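Local coordinates for protein transcarboxylase 5S subunit (Propionibacterium freudenreichii subsp. shermanii, PDB 1RQB) that catalyses the transfer of a carboxyl group from the biotin of the 1.3S subunit to pyruvate, forming oxaloacetate, with cobalt as cofactor, at residues A[22-27]-A[276-281]; A[221-226]-A[244-249]. All blocks are in the same frame, centred on the assembly; numbering follows the deposited sequence.

Near the N terminus the chain enters strand 23-29, the first strand of the TIM barrel. It then passes through strands 63-68, 99-103, 133-136, 159-163 and 191-193 before reaching contact 2, where 221-226 meets 244-249; only 17 residues lie between these segments, ten of them in helix 234-243. Contact 1 is the longer closure: 276-281 returns to 22-27 after 248 residues, pairing 277-278 with 23-29, so contact 2 is nested inside its loop. The centres are 12 Å apart, and the two contacts touch directly. Gly-26 N approaches Asp-247 O to 2.9 Å, and Ile-27 CD1 packs on Val-249 CG2; 248-251 lies between its parallel neighbours 223-225 and 23-29 in the barrel.

Contact 1. Residues A[22-27]-A[276-281]; sequences PREVGI and GYTTNL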
# COMPACT_ATOMS: atom_id res chain seq x y z
N PRO A 22 0.93 -4.07 -27.08
CA PRO A 22 1.64 -4.95 -26.15
C PRO A 22 3.13 -4.59 -26.23
O PRO A 22 3.66 -4.39 -27.32
CB PRO A 22 1.35 -6.34 -26.71
CG PRO A 22 -0.07 -6.17 -27.24
CD PRO A 22 0.03 -4.83 -27.95
N ARG A 23 3.81 -4.53 -25.09
CA ARG A 23 5.22 -4.12 -25.12
C ARG A 23 5.85 -4.32 -23.74
O ARG A 23 5.16 -4.55 -22.75
CB ARG A 23 5.28 -2.63 -25.48
CG ARG A 23 4.55 -1.75 -24.45
CD ARG A 23 4.25 -0.30 -24.95
NE ARG A 23 3.57 0.47 -23.90
CZ ARG A 23 4.22 1.12 -22.94
NH1 ARG A 23 5.54 1.11 -22.96
NH2 ARG A 23 3.58 1.73 -21.94
N GLU A 24 7.18 -4.20 -23.68
CA GLU A 24 7.88 -4.31 -22.40
C GLU A 24 7.97 -2.91 -21.79
O GLU A 24 8.23 -1.93 -22.48
CB GLU A 24 9.31 -4.86 -22.57
CG GLU A 24 9.38 -6.26 -23.13
CD GLU A 24 10.81 -6.78 -23.20
OE1 GLU A 24 10.98 -7.98 -23.46
OE2 GLU A 24 11.76 -5.99 -23.01
N VAL A 25 7.72 -2.83 -20.49
CA VAL A 25 7.80 -1.55 -19.77
C VAL A 25 9.08 -1.59 -18.93
O VAL A 25 9.35 -2.59 -18.25
CB VAL A 25 6.59 -1.37 -18.83
CG1 VAL A 25 6.68 -0.01 -18.12
CG2 VAL A 25 5.30 -1.47 -19.62
N GLY A 26 9.88 -0.53 -18.98
CA GLY A 26 11.10 -0.52 -18.20
C GLY A 26 10.82 -0.15 -16.75
O GLY A 26 9.87 0.56 -16.46
N ILE A 27 11.68 -0.61 -15.85
CA ILE A 27 11.52 -0.31 -14.41
C ILE A 27 12.81 0.28 -13.85
O ILE A 27 13.90 -0.26 -14.09
CB ILE A 27 11.25 -1.59 -13.60
CG1 ILE A 27 9.92 -2.23 -14.03
CG2 ILE A 27 11.28 -1.25 -12.09
CD1 ILE A 27 8.70 -1.42 -13.71
N GLY A 276 -0.84 -7.96 -21.75
CA GLY A 276 -0.12 -7.66 -22.99
C GLY A 276 1.15 -6.89 -22.66
O GLY A 276 2.07 -6.79 -23.47
N TYR A 277 1.21 -6.31 -21.46
CA TYR A 277 2.41 -5.57 -21.05
C TYR A 277 3.24 -6.47 -20.14
O TYR A 277 2.71 -7.36 -19.47
CB TYR A 277 2.05 -4.30 -20.27
CG TYR A 277 1.07 -3.43 -20.99
CD1 TYR A 277 -0.23 -3.26 -20.51
CD2 TYR A 277 1.43 -2.78 -22.18
CE1 TYR A 277 -1.15 -2.46 -21.18
CE2 TYR A 277 0.51 -1.99 -22.87
CZ TYR A 277 -0.78 -1.83 -22.35
OH TYR A 277 -1.70 -1.04 -23.00
N THR A 278 4.54 -6.26 -20.13
CA THR A 278 5.39 -7.07 -19.24
C THR A 278 6.67 -6.28 -18.93
O THR A 278 6.91 -5.22 -19.51
CB THR A 278 5.71 -8.43 -19.90
OG1 THR A 278 6.26 -9.32 -18.92
CG2 THR A 278 6.70 -8.26 -21.05
N THR A 279 7.45 -6.78 -17.98
CA THR A 279 8.74 -6.17 -17.62
C THR A 279 9.80 -7.25 -17.87
O THR A 279 9.46 -8.42 -18.06
CB THR A 279 8.84 -5.82 -16.13
OG1 THR A 279 8.95 -7.03 -15.37
CG2 THR A 279 7.62 -5.02 -15.66
N ASN A 280 11.07 -6.88 -17.87
CA ASN A 280 12.09 -7.92 -18.07
C ASN A 280 12.85 -8.13 -16.76
O ASN A 280 14.06 -8.35 -16.77
CB ASN A 280 13.06 -7.54 -19.21
CG ASN A 280 13.86 -6.30 -18.91
OD1 ASN A 280 13.32 -5.19 -18.92
ND2 ASN A 280 15.15 -6.47 -18.65
N LEU A 281 12.13 -8.06 -15.64
CA LEU A 281 12.78 -8.26 -14.34
C LEU A 281 12.85 -9.76 -14.01
O LEU A 281 11.95 -10.52 -14.37
CB LEU A 281 12.01 -7.53 -13.23
CG LEU A 281 11.92 -6.01 -13.40
CD1 LEU A 281 11.32 -5.40 -12.16
CD2 LEU A 281 13.31 -5.42 -13.67
O HOH W 1 11.39 -4.16 -17.87
O HOH W 2 13.48 -2.85 -16.82
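Val-25 N donates to Thr-278 O at 2.7 Å with an N-H...O angle of 166°, while Thr-278 N donates to Arg-23 O at 3.2 Å. Arg-23 N makes a weak bond to Gly-276 O, and Glu-24 CA adds a C-H...O contact to Thr-278 O. Among the side chains, Arg-23 and Tyr-277 share one face. With Arg-23 CG between the backbone N and the carbonyl carbon (chi1 61°), this methylene lies in the plane of the Tyr-277 ring, at its edge, 4.0 Å from CD2. The guanidinium and ring planes are 68° apart, which excludes a parallel stack. NH2 is held by the carbonyls of Ile-242 and Val-246, NE by Ser-20 OG. In the TIM barrel, strand 23-29 has 277-278 beside its beginning, whereas further on Gly-26 bonds to the backbone of Asp-247 and Val-249. On the other face Glu-24 and Thr-278 lie side by side, CG to CG2 3.9 Å. The apolar contact comes next: Ile-27 and Leu-281 cross at about a right angle, CG1 to CD1 3.9 Å, and Thr-279 CG2 also meets Ile-27 CG1. Where the backbones separate, one water accepts from Asn-280 N at 2.7 Å and another from Ile-27 N at 3.0 Å.

Contact 2. Residues A[221-226]-A[244-249]; sequences TQINLH and AGVDVV. With CO (cobalt (II) ion), chain B.
Asp-247 reaches Ile-223, and Asn-224 reaches Val-248, through similar first torsions: in each acidic or amide side chain CG is anti to the carbonyl carbon and beside the backbone N (chi1 -58° for Asp-247, -72° for Asn-224). The contact belongs to the beta-alpha-beta unit of the TIM barrel in which helix 234-243 connects the parallel strands 223-225 and 248-251; a Schellman motif at Gly-245 ends the helix. Asp-247 OD2 accepts from Ile-223 N at 2.8 Å, met on its anti side and 34° out of the carboxylate plane. The same oxygen forms a salt bridge with Lys-214, whose NZ also bonds Thr-221 O, consistent with a cation offsetting two acceptors that lie close together. Ile-223 O is gripped twice, by Asp-247 N at 3.1 Å and Val-248 N at 3.3 Å, and Leu-225 N donates to Val-248 O at 2.8 Å. Asn-224 and Val-248 run side by side and point the same way, with Asn-224 CG 3.5 Å from Val-248 CB. Asn-224 ND2 donates to Gln-222 OE1 at 3.0 Å, in the carbonyl plane and on a lone pair, which would restrain the rotation of both amides. An alanine in place of Asn-224 would probably leave Gln-222 OE1 without this donor and open a gap beside Val-248. Val-246 CG2 presses on the carbonyl of Ile-223, 3.2 Å from its O, and packs also against Leu-225 CB. The CB of His-226 points away from 244-249, and its ring ND1 bonds Asp-250 OD2; Asp-34 and His-228 share the cobalt ion, which His-226 NE2 binds at 2.2 Å.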
# COMPACT_ATOMS: atom_id res chain seq x y z
N THR A 221 9.07 9.70 -28.05
CA THR A 221 9.38 10.52 -26.86
C THR A 221 9.41 9.61 -25.63
O THR A 221 8.39 9.03 -25.25
CB THR A 221 8.31 11.61 -26.64
OG1 THR A 221 8.16 12.39 -27.83
CG2 THR A 221 8.72 12.54 -25.51
N GLN A 222 10.58 9.48 -25.00
CA GLN A 222 10.71 8.61 -23.82
C GLN A 222 10.23 9.34 -22.57
O GLN A 222 10.70 10.43 -22.24
CB GLN A 222 12.16 8.15 -23.59
CG GLN A 222 12.29 7.38 -22.27
CD GLN A 222 13.67 6.80 -21.99
OE1 GLN A 222 13.99 6.49 -20.85
NE2 GLN A 222 14.48 6.65 -23.04
N ILE A 223 9.29 8.73 -21.87
CA ILE A 223 8.75 9.31 -20.63
C ILE A 223 8.91 8.30 -19.49
O ILE A 223 8.57 7.13 -19.64
CB ILE A 223 7.26 9.66 -20.77
CG1 ILE A 223 7.06 10.65 -21.92
CG2 ILE A 223 6.77 10.28 -19.48
CD1 ILE A 223 5.61 10.82 -22.34
N ASN A 224 9.47 8.77 -18.38
CA ASN A 224 9.67 7.97 -17.17
C ASN A 224 8.75 8.54 -16.09
O ASN A 224 8.74 9.74 -15.85
CB ASN A 224 11.12 8.08 -16.67
CG ASN A 224 12.13 7.34 -17.56
OD1 ASN A 224 13.13 6.83 -17.07
ND2 ASN A 224 11.87 7.32 -18.86
N LEU A 225 7.95 7.69 -15.43
CA LEU A 225 7.04 8.21 -14.40
C LEU A 225 7.57 7.86 -13.01
O LEU A 225 7.90 6.71 -12.73
CB LEU A 225 5.63 7.63 -14.61
CG LEU A 225 4.57 8.00 -13.58
CD1 LEU A 225 4.33 9.51 -13.59
CD2 LEU A 225 3.28 7.24 -13.90
N HIS A 226 7.65 8.88 -12.16
CA HIS A 226 8.13 8.75 -10.77
C HIS A 226 7.00 9.17 -9.83
O HIS A 226 6.72 10.35 -9.66
CB HIS A 226 9.34 9.67 -10.54
CG HIS A 226 9.91 9.60 -9.16
ND1 HIS A 226 10.80 8.62 -8.76
CD2 HIS A 226 9.69 10.38 -8.07
CE1 HIS A 226 11.10 8.80 -7.48
NE2 HIS A 226 10.45 9.87 -7.04
N ALA A 244 -1.29 4.43 -21.41
CA ALA A 244 -1.11 5.63 -22.23
C ALA A 244 0.22 5.59 -22.99
O ALA A 244 0.48 6.45 -23.83
CB ALA A 244 -1.19 6.88 -21.38
N GLY A 245 1.07 4.61 -22.68
CA GLY A 245 2.34 4.50 -23.39
C GLY A 245 3.63 4.88 -22.67
O GLY A 245 4.67 5.04 -23.32
N VAL A 246 3.60 5.01 -21.35
CA VAL A 246 4.82 5.39 -20.62
C VAL A 246 5.90 4.33 -20.84
O VAL A 246 5.62 3.13 -20.88
CB VAL A 246 4.53 5.61 -19.11
CG1 VAL A 246 4.44 4.27 -18.36
CG2 VAL A 246 5.61 6.51 -18.52
N ASP A 247 7.14 4.78 -20.96
CA ASP A 247 8.27 3.89 -21.28
C ASP A 247 8.87 3.22 -20.04
O ASP A 247 9.24 2.05 -20.11
CB ASP A 247 9.35 4.70 -21.99
CG ASP A 247 8.83 5.34 -23.26
OD1 ASP A 247 8.90 4.69 -24.32
OD2 ASP A 247 8.31 6.48 -23.20
N VAL A 248 8.97 3.95 -18.93
CA VAL A 248 9.61 3.43 -17.72
C VAL A 248 8.87 3.93 -16.48
O VAL A 248 8.42 5.08 -16.45
CB VAL A 248 11.08 3.95 -17.58
CG1 VAL A 248 11.73 3.44 -16.26
CG2 VAL A 248 11.92 3.56 -18.81
N VAL A 249 8.73 3.09 -15.45
CA VAL A 249 8.10 3.56 -14.20
C VAL A 249 9.07 3.27 -13.04
O VAL A 249 9.81 2.29 -13.09
CB VAL A 249 6.71 2.90 -13.95
CG1 VAL A 249 5.72 3.33 -15.06
CG2 VAL A 249 6.83 1.39 -13.91
CO CO B . 10.86 10.90 -5.17
O HOH W 3 11.60 11.98 -3.32